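Long-range contact in sortase (Actinomyces oris, PDB 5UTT), which is probably a class E sortase, a transpeptidase of the family that joins proteins bearing a sorting signal to the cell wall of Gram-positive bacteria: residues Thr11-Val23 / Val165-Glu177. Numbering follows the deposited sequence.
Sequences TKRTDAPPVMEQV and VHAKFAYWMDRSE
Arg13, Asp15, Pro17 and Pro18 of 11-23, the N-terminal segment that leads into the sortase beta-barrel, surround the indole of Trp172 on strand 161-174, a worked example of an indole held on both faces and along its N-H edge. The backbones meet in a single bridge: Arg13 and Trp172 form one antiparallel hydrogen-bonded pair, Arg13 N to Trp172 O and Trp172 N to Arg13 O, each 2.9 Å.

Followed outward, Arg13 runs alongside the indole. Its CB sits over the five-membered ring, 3.7 Å from the centroid, while CG stays near Trp172 O. CD lies near CZ2, and the bend at chi3 (61°) carries NE and the guanidinium along that edge. NE and CZ both lie near Trp172 CZ2; the guanidinium passes beyond the benzo edge, turning one face to CZ2, the two planes 29° apart, and NH1 ends 3.4 Å from Trp172 CH2. The opposite face carries Pro17 CA over the five-membered ring and Pro18 CD 3.6 Å from the centroid of the six-membered ring. At the edge, Trp172 NE1 donates to Asp15 O at 2.8 Å, a bent bond (135°) that arrives above the carbonyl plane, and more weakly to Asp15 OD1.

Pro17 also lays CG over the face of Phe169, and Pro18 O bonds to Tyr110 OH. On the other side of the backbone pair, extended Lys12 crosses the Tyr171 ring, its CG 3.7 Å from the centroid, and a water joins Lys12 NZ to Tyr171 OH. Ala170 and Tyr171 form a classic beta bulge opposite Val111.

The chemistry is thus mostly C-H groups on aromatic faces, with the cation at the indole's outer edge; the Asp15 carboxylate probably offsets the arginine's charge while weakly accepting from the neutral indole N-H, and a single beta bridge is supplemented by side chains that bury the indole.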
# COMPACT_ATOMS: atom_id res chain seq x y z
N THR A 11 1.21 5.78 21.50
CA THR A 11 1.40 4.36 21.95
C THR A 11 1.75 3.38 20.79
O THR A 11 0.99 2.46 20.45
CB THR A 11 0.20 3.86 22.77
OG1 THR A 11 0.23 2.44 22.82
CG2 THR A 11 -1.13 4.34 22.18
N LYS A 12 2.93 3.59 20.23
CA LYS A 12 3.38 2.87 19.04
C LYS A 12 3.89 1.49 19.44
O LYS A 12 4.85 1.39 20.22
CB LYS A 12 4.50 3.65 18.37
CG LYS A 12 4.11 5.05 17.91
CD LYS A 12 5.33 5.85 17.50
CE LYS A 12 4.95 7.20 16.91
NZ LYS A 12 5.97 7.70 15.95
N ARG A 13 3.27 0.44 18.92
CA ARG A 13 3.63 -0.92 19.30
C ARG A 13 4.56 -1.54 18.27
O ARG A 13 4.35 -1.40 17.06
CB ARG A 13 2.38 -1.77 19.49
CG ARG A 13 1.49 -1.31 20.64
CD ARG A 13 0.52 -2.40 21.06
NE ARG A 13 1.19 -3.60 21.54
CZ ARG A 13 0.58 -4.69 22.02
NH1 ARG A 13 -0.74 -4.76 22.10
NH2 ARG A 13 1.30 -5.72 22.41
N THR A 14 5.63 -2.17 18.76
CA THR A 14 6.70 -2.74 17.93
C THR A 14 6.75 -4.30 18.00
O THR A 14 7.53 -4.95 17.28
CB THR A 14 8.05 -2.18 18.40
OG1 THR A 14 8.11 -2.28 19.83
CG2 THR A 14 8.17 -0.71 18.02
N ASP A 15 5.92 -4.89 18.85
CA ASP A 15 5.74 -6.35 18.84
C ASP A 15 4.92 -6.74 17.60
O ASP A 15 4.37 -5.89 16.90
CB ASP A 15 5.06 -6.85 20.13
CG ASP A 15 3.72 -6.19 20.39
OD1 ASP A 15 3.44 -5.13 19.80
OD2 ASP A 15 2.94 -6.72 21.20
N ALA A 16 4.81 -8.03 17.33
CA ALA A 16 4.19 -8.39 16.07
C ALA A 16 2.75 -7.86 16.01
O ALA A 16 1.98 -7.92 16.98
CB ALA A 16 4.24 -9.89 15.84
N PRO A 17 2.38 -7.30 14.85
CA PRO A 17 1.00 -6.84 14.69
C PRO A 17 0.00 -7.96 14.44
O PRO A 17 0.38 -9.05 14.04
CB PRO A 17 1.09 -5.97 13.45
CG PRO A 17 2.14 -6.59 12.62
CD PRO A 17 3.18 -7.11 13.64
N PRO A 18 -1.31 -7.66 14.61
CA PRO A 18 -2.30 -8.66 14.25
C PRO A 18 -2.29 -8.91 12.75
O PRO A 18 -2.06 -7.97 11.97
CB PRO A 18 -3.63 -8.03 14.71
CG PRO A 18 -3.27 -6.87 15.55
CD PRO A 18 -1.90 -6.43 15.14
N VAL A 19 -2.52 -10.15 12.34
CA VAL A 19 -2.51 -10.50 10.94
C VAL A 19 -3.94 -10.46 10.44
O VAL A 19 -4.84 -10.97 11.10
CB VAL A 19 -1.89 -11.88 10.68
CG1 VAL A 19 -1.94 -12.22 9.19
CG2 VAL A 19 -0.44 -11.90 11.15
N MET A 20 -4.16 -9.84 9.30
CA MET A 20 -5.50 -9.87 8.70
C MET A 20 -5.77 -11.24 8.08
O MET A 20 -4.90 -11.82 7.44
CB MET A 20 -5.64 -8.78 7.64
CG MET A 20 -5.51 -7.36 8.14
SD MET A 20 -6.77 -6.87 9.31
CE MET A 20 -8.14 -6.52 8.20
N GLU A 21 -7.00 -11.73 8.24
CA GLU A 21 -7.45 -12.95 7.57
C GLU A 21 -7.75 -12.63 6.11
O GLU A 21 -8.25 -11.56 5.82
CB GLU A 21 -8.74 -13.46 8.24
CG GLU A 21 -8.53 -13.85 9.70
CD GLU A 21 -9.71 -14.56 10.33
OE1 GLU A 21 -10.86 -14.43 9.81
OE2 GLU A 21 -9.48 -15.25 11.36
N GLN A 22 -7.43 -13.55 5.22
CA GLN A 22 -7.77 -13.41 3.80
C GLN A 22 -9.27 -13.28 3.61
O GLN A 22 -10.05 -13.97 4.26
CB GLN A 22 -7.24 -14.61 3.01
CG GLN A 22 -7.53 -14.62 1.51
CD GLN A 22 -6.71 -15.68 0.80
OE1 GLN A 22 -6.17 -16.58 1.45
NE2 GLN A 22 -6.54 -15.54 -0.51
N VAL A 23 -9.66 -12.39 2.72
CA VAL A 23 -11.08 -12.16 2.40
C VAL A 23 -11.33 -12.51 0.93
O VAL A 23 -10.38 -12.68 0.14
CB VAL A 23 -11.52 -10.68 2.68
CG1 VAL A 23 -11.36 -10.32 4.14
CG2 VAL A 23 -10.77 -9.68 1.78
N VAL A 165 6.78 1.30 -5.03
CA VAL A 165 7.27 1.79 -3.72
C VAL A 165 7.24 0.67 -2.69
O VAL A 165 6.22 0.05 -2.48
CB VAL A 165 6.48 3.01 -3.19
CG1 VAL A 165 6.93 3.45 -1.78
CG2 VAL A 165 6.66 4.16 -4.13
N HIS A 166 8.37 0.48 -2.03
CA HIS A 166 8.44 -0.48 -0.90
C HIS A 166 8.51 0.24 0.46
O HIS A 166 9.23 1.22 0.61
CB HIS A 166 9.70 -1.37 -1.04
CG HIS A 166 9.65 -2.31 -2.19
ND1 HIS A 166 10.65 -2.39 -3.14
CD2 HIS A 166 8.68 -3.16 -2.59
CE1 HIS A 166 10.32 -3.30 -4.04
NE2 HIS A 166 9.12 -3.76 -3.74
N ALA A 167 7.78 -0.26 1.45
CA ALA A 167 7.79 0.27 2.82
C ALA A 167 7.85 -0.89 3.82
O ALA A 167 7.14 -1.87 3.70
CB ALA A 167 6.60 1.19 3.09
N LYS A 168 8.80 -0.77 4.75
CA LYS A 168 8.99 -1.76 5.81
C LYS A 168 8.16 -1.41 7.06
O LYS A 168 8.08 -0.25 7.46
CB LYS A 168 10.48 -1.83 6.15
CG LYS A 168 10.81 -2.90 7.18
CD LYS A 168 12.33 -3.10 7.29
CE LYS A 168 12.65 -3.91 8.52
NZ LYS A 168 14.08 -4.34 8.59
N PHE A 169 7.57 -2.41 7.69
CA PHE A 169 6.74 -2.21 8.86
C PHE A 169 7.49 -1.48 9.97
O PHE A 169 8.65 -1.85 10.27
CB PHE A 169 6.18 -3.55 9.34
CG PHE A 169 5.26 -3.46 10.52
CD1 PHE A 169 3.96 -2.97 10.40
CD2 PHE A 169 5.70 -3.82 11.76
CE1 PHE A 169 3.13 -2.87 11.50
CE2 PHE A 169 4.88 -3.73 12.85
CZ PHE A 169 3.60 -3.24 12.73
N ALA A 170 6.87 -0.45 10.56
CA ALA A 170 7.48 0.34 11.62
C ALA A 170 6.81 0.10 12.96
O ALA A 170 7.47 -0.32 13.91
CB ALA A 170 7.45 1.83 11.28
N TYR A 171 5.52 0.34 13.04
CA TYR A 171 4.77 0.07 14.27
C TYR A 171 3.31 -0.10 13.96
O TYR A 171 2.88 0.15 12.82
CB TYR A 171 4.96 1.21 15.27
CG TYR A 171 4.44 2.54 14.82
CD1 TYR A 171 3.12 2.91 15.06
CD2 TYR A 171 5.25 3.44 14.14
CE1 TYR A 171 2.63 4.13 14.66
CE2 TYR A 171 4.77 4.67 13.73
CZ TYR A 171 3.45 4.99 14.00
OH TYR A 171 2.94 6.18 13.61
N TRP A 172 2.55 -0.53 14.96
CA TRP A 172 1.10 -0.59 14.82
C TRP A 172 0.41 0.01 16.03
O TRP A 172 1.03 0.25 17.05
CB TRP A 172 0.61 -2.02 14.60
CG TRP A 172 0.90 -3.02 15.76
CD1 TRP A 172 2.10 -3.58 16.09
CD2 TRP A 172 -0.06 -3.55 16.70
NE1 TRP A 172 1.94 -4.44 17.17
CE2 TRP A 172 0.63 -4.42 17.57
CE3 TRP A 172 -1.43 -3.37 16.88
CZ2 TRP A 172 -0.02 -5.11 18.58
CZ3 TRP A 172 -2.07 -4.03 17.90
CH2 TRP A 172 -1.36 -4.91 18.74
N MET A 173 -0.87 0.29 15.89
CA MET A 173 -1.66 0.80 17.01
C MET A 173 -3.02 0.14 17.02
O MET A 173 -3.58 -0.13 15.95
CB MET A 173 -1.81 2.31 16.93
CG MET A 173 -0.51 3.09 16.87
SD MET A 173 -0.76 4.89 16.82
CE MET A 173 -1.43 5.15 18.45
N ASP A 174 -3.56 -0.10 18.22
CA ASP A 174 -4.96 -0.47 18.36
C ASP A 174 -5.80 0.76 18.03
O ASP A 174 -5.60 1.80 18.64
CB ASP A 174 -5.23 -0.91 19.81
CG ASP A 174 -6.56 -1.60 19.99
OD1 ASP A 174 -7.55 -1.20 19.34
OD2 ASP A 174 -6.61 -2.55 20.81
N ARG A 175 -6.71 0.66 17.06
CA ARG A 175 -7.46 1.83 16.59
C ARG A 175 -8.43 2.39 17.65
O ARG A 175 -8.82 3.57 17.59
CB ARG A 175 -8.23 1.45 15.33
CG ARG A 175 -8.96 2.59 14.64
CD ARG A 175 -9.73 2.07 13.44
NE ARG A 175 -10.28 3.16 12.62
CZ ARG A 175 -10.76 3.01 11.39
NH1 ARG A 175 -10.80 1.82 10.80
NH2 ARG A 175 -11.24 4.07 10.74
N SER A 176 -8.83 1.56 18.61
CA SER A 176 -9.69 2.04 19.69
C SER A 176 -8.90 2.85 20.74
O SER A 176 -9.48 3.59 21.53
CB SER A 176 -10.41 0.87 20.34
OG SER A 176 -9.52 0.11 21.12
N GLU A 177 -7.57 2.69 20.72
CA GLU A 177 -6.69 3.32 21.70
C GLU A 177 -5.85 4.49 21.18
O GLU A 177 -5.23 5.20 21.96
CB GLU A 177 -5.76 2.25 22.28
CG GLU A 177 -6.58 1.14 22.93
CD GLU A 177 -5.76 -0.01 23.47
OE1 GLU A 177 -4.54 -0.04 23.21
OE2 GLU A 177 -6.35 -0.87 24.16
O HOH W 1 -1.90 0.90 20.50
O HOH W 2 4.83 7.92 13.66